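Oxalate--CoA ligase (Arabidopsis thaliana, PDB 5IE2) belongs to the ANL superfamily of AMP-binding enzymes, with an AMP-binding domain and a C-terminal domain, and is modelled with ATP bound. Local coordinates at residues A89-A92 / E93-E96; E112-A115 / P116-E119. All coordinates share one frame; numbering follows the deposited sequence.

Overall arrangement
Interactions 1 and 2 are two helix N-termini, each capped by a loop side chain and by one returning from the first turns. Along the chain they come in series: residues 89-96 lead from strand 82-85 into helix 92-101, and residues 112-119 lead from strand 104-110 into helix 115-123. Both strands belong to one mixed five-stranded sheet within the AMP-binding region. The centres of the contacts lie about 10 Å apart, and the two helix starts touch. Phe95 of interaction 1 packs against Asn114, Pro116 and Ala117 of interaction 2, while Ala92 meets Glu119. The two capped ends therefore form a continuous patch near the protein surface, with the side chain of Tyr90 about 11 Å from the bound ATP.

Interaction 1 of 2, residues A89-A92 / E93-E96; sequences AYTA and EEFE
Tyr90 turns the edge of its ring toward the face of Phe95, a T-shaped pair with centroids 5.5 Å apart and planes at 85°. The CB of Tyr90 lies over the same ring, 3.6 Å from the centroid of Phe95, which adds a CH-pi contact off-centre toward the rim. In Phe95, CG lies anti to the carbonyl carbon, a setting that carries the ring back past the helix start to Tyr90. Its ring also reaches helix 115-123, where it touches Pro116, Ala117 and Ala120, and Tyr90 stacks with Tyr98.

The polar side of the turn is a capping box at the N-terminus of helix 92-101. Thr91, the N-cap, accepts a bond from Glu94 N to its OG1 at 3.1 Å; its chi1 of 67° places that hydroxyl between backbone N and carbonyl carbon, facing the first turn. The return bond runs from Thr91 N to Glu94 OE1, 2.8 Å long and almost straight. It uses the anti lone pair of the carboxylate, whose plane stands 68° from that of the Tyr90 ring it crosses. Glu93, bent at its second torsion, curls its OE1 back to within 2.8 Å of Thr91 OG1, a weak bond at most.

A water donates to both Ala89 O and Glu94 OE1, so this carboxylate oxygen accepts one hydrogen bond from the backbone and one from a water. The first helical turn is closed by Phe95 N bonding to Thr91 O and Glu96 N to Ala92 O, while the carboxylate of Glu96 forms a salt bridge with Lys123.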
# COMPACT_ATOMS: atom_id res chain seq x y z
N ALA A 89 13.20 -9.69 -1.24
CA ALA A 89 13.29 -11.00 -0.56
C ALA A 89 12.92 -12.18 -1.46
O ALA A 89 12.91 -13.34 -1.03
CB ALA A 89 12.39 -11.00 0.67
N TYR A 90 12.61 -11.92 -2.73
CA TYR A 90 12.30 -12.99 -3.67
C TYR A 90 13.46 -13.98 -3.84
O TYR A 90 14.64 -13.59 -3.76
CB TYR A 90 11.95 -12.40 -5.05
CG TYR A 90 10.54 -11.83 -5.20
CD1 TYR A 90 9.46 -12.33 -4.49
CD2 TYR A 90 10.30 -10.75 -6.07
CE1 TYR A 90 8.17 -11.81 -4.65
CE2 TYR A 90 9.04 -10.23 -6.21
CZ TYR A 90 7.96 -10.76 -5.52
OH TYR A 90 6.69 -10.22 -5.67
N THR A 91 13.11 -15.24 -4.11
CA THR A 91 14.11 -16.23 -4.49
C THR A 91 14.57 -15.98 -5.92
O THR A 91 13.91 -15.24 -6.66
CB THR A 91 13.56 -17.63 -4.41
OG1 THR A 91 12.55 -17.78 -5.43
CG2 THR A 91 13.00 -17.90 -3.02
N ALA A 92 15.67 -16.61 -6.33
CA ALA A 92 16.14 -16.44 -7.70
C ALA A 92 15.04 -16.89 -8.69
O ALA A 92 14.88 -16.30 -9.76
CB ALA A 92 17.44 -17.22 -7.94
N GLU A 93 14.28 -17.94 -8.33
CA GLU A 93 13.23 -18.45 -9.22
C GLU A 93 12.08 -17.45 -9.38
O GLU A 93 11.52 -17.25 -10.49
CB GLU A 93 12.66 -19.80 -8.69
CG GLU A 93 13.75 -20.87 -8.31
CD GLU A 93 14.69 -20.48 -7.15
OE1 GLU A 93 14.23 -19.83 -6.20
OE2 GLU A 93 15.89 -20.80 -7.17
N GLU A 94 11.73 -16.83 -8.25
CA GLU A 94 10.69 -15.78 -8.26
C GLU A 94 11.16 -14.59 -9.08
O GLU A 94 10.42 -14.08 -9.93
CB GLU A 94 10.35 -15.36 -6.85
CG GLU A 94 9.68 -16.50 -6.05
CD GLU A 94 9.46 -16.17 -4.58
OE1 GLU A 94 10.40 -15.73 -3.88
OE2 GLU A 94 8.31 -16.30 -4.12
N PHE A 95 12.39 -14.15 -8.85
CA PHE A 95 12.92 -13.05 -9.65
C PHE A 95 12.94 -13.37 -11.13
O PHE A 95 12.62 -12.50 -11.95
CB PHE A 95 14.33 -12.67 -9.22
CG PHE A 95 14.39 -11.69 -8.07
CD1 PHE A 95 13.85 -10.41 -8.19
CD2 PHE A 95 15.05 -12.04 -6.87
CE1 PHE A 95 13.95 -9.47 -7.12
CE2 PHE A 95 15.16 -11.12 -5.83
CZ PHE A 95 14.59 -9.84 -5.94
N GLU A 96 13.29 -14.59 -11.49
CA GLU A 96 13.32 -14.94 -12.90
C GLU A 96 11.93 -14.83 -13.48
O GLU A 96 11.73 -14.26 -14.59
CB GLU A 96 13.90 -16.35 -13.12
CG GLU A 96 13.74 -16.79 -14.56
CD GLU A 96 14.36 -18.16 -14.88
OE1 GLU A 96 15.16 -18.68 -14.07
OE2 GLU A 96 14.03 -18.69 -15.96
O HOH W 1 10.42 -15.42 -1.26
O HOH W 2 16.62 -18.01 -11.78

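Interaction 2 of 2, residues E112-A115 / P116-E119; sequences EGNA and PAQE
Asn114 and Gln118 exchange bonds around the start of helix 115-123, where Asn114 is the N-cap. Two of the hydrogen bonds involve side-chain amide oxygens. Asn114 OD1 accepts from Ala117 N at 2.9 Å, the donor tilted 25° from the carbonyl plane; because CG stands anti to the backbone N (chi1 -177°), the amide lies beside its own carbonyl carbon and reaches forward over the first turn. In the reverse direction, Gln118 extends its chain back along the helix, and its OE1 receives Asn114 N at 2.8 Å; the N-H...O angle is 154°, so the bond is somewhat bent. The reciprocal pattern recalls a capping box, but the returning side chain sits four residues after the N-cap. Beyond the turn, Asn114 ND2 is bonded to Ala88 O, which ties the cap to the loop leading toward helix 92-101.

Backbone bonds continue the turn: Gln118 N donates to Asn114 O, and Glu119 N to Ala115 O.

Van der Waals contacts fill the remaining approaches. Asn114 OD1 meets Pro116 CD at 3.1 Å and the methyl CB of Ala117 at 3.4 Å, so its oxygen sits against carbon on two fronts besides its bond to Ala117. The ring CD of Pro116 is held 3.4 Å from Ala115 CB by the peptide link between the two residues. Gly113 brings its CA to 3.2 Å from Gln118 OE1.

Pro116 lies in the first turn, where a backbone N-H has no carbonyl of a preceding helical turn to donate to, so its lack of an N-H costs the helix no bond. The oxygens of Asn114 and Gln118 that accept backbone N-H groups belong to neutral amides, and the cap therefore works without a net charge on the side chains that form it.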
# COMPACT_ATOMS: atom_id res chain seq x y z
N GLU A 112 25.50 -2.65 -2.98
CA GLU A 112 25.70 -3.93 -2.24
C GLU A 112 25.09 -5.09 -3.05
O GLU A 112 25.54 -6.26 -3.01
CB GLU A 112 25.06 -3.89 -0.85
CG GLU A 112 25.64 -2.91 0.14
CD GLU A 112 25.10 -1.46 0.03
OE1 GLU A 112 24.26 -1.16 -0.85
OE2 GLU A 112 25.51 -0.63 0.87
N GLY A 113 24.07 -4.78 -3.83
CA GLY A 113 23.52 -5.80 -4.72
C GLY A 113 22.42 -6.66 -4.10
O GLY A 113 21.96 -6.44 -2.98
N ASN A 114 21.98 -7.63 -4.88
CA ASN A 114 20.96 -8.59 -4.49
C ASN A 114 21.26 -9.88 -5.24
O ASN A 114 21.07 -9.98 -6.47
CB ASN A 114 19.56 -8.07 -4.79
CG ASN A 114 18.47 -9.03 -4.31
OD1 ASN A 114 18.39 -10.16 -4.77
ND2 ASN A 114 17.63 -8.58 -3.40
N ALA A 115 21.80 -10.88 -4.53
CA ALA A 115 22.34 -12.03 -5.23
C ALA A 115 21.28 -12.84 -6.01
O ALA A 115 21.52 -13.19 -7.17
CB ALA A 115 23.12 -12.94 -4.23
N PRO A 116 20.10 -13.10 -5.41
CA PRO A 116 19.09 -13.81 -6.18
C PRO A 116 18.63 -13.01 -7.41
O PRO A 116 18.43 -13.62 -8.48
CB PRO A 116 17.93 -14.00 -5.19
CG PRO A 116 18.60 -13.98 -3.85
CD PRO A 116 19.69 -12.92 -4.00
N ALA A 117 18.46 -11.69 -7.28
CA ALA A 117 17.98 -10.93 -8.43
C ALA A 117 19.05 -10.91 -9.50
O ALA A 117 18.77 -11.07 -10.68
CB ALA A 117 17.57 -9.49 -8.04
N GLN A 118 20.30 -10.76 -9.08
CA GLN A 118 21.41 -10.75 -10.03
C GLN A 118 21.59 -12.09 -10.75
O GLN A 118 21.93 -12.14 -11.95
CB GLN A 118 22.71 -10.38 -9.32
CG GLN A 118 22.76 -8.90 -8.99
CD GLN A 118 23.93 -8.52 -8.10
OE1 GLN A 118 23.73 -7.97 -7.02
NE2 GLN A 118 25.14 -8.81 -8.54
N GLU A 119 21.37 -13.17 -10.02
CA GLU A 119 21.41 -14.54 -10.57
C GLU A 119 20.33 -14.70 -11.65
O GLU A 119 20.59 -15.18 -12.79
CB GLU A 119 21.19 -15.56 -9.44
CG GLU A 119 21.22 -17.04 -9.88
CD GLU A 119 20.87 -18.02 -8.73
OE1 GLU A 119 21.17 -17.69 -7.55
OE2 GLU A 119 20.31 -19.11 -9.00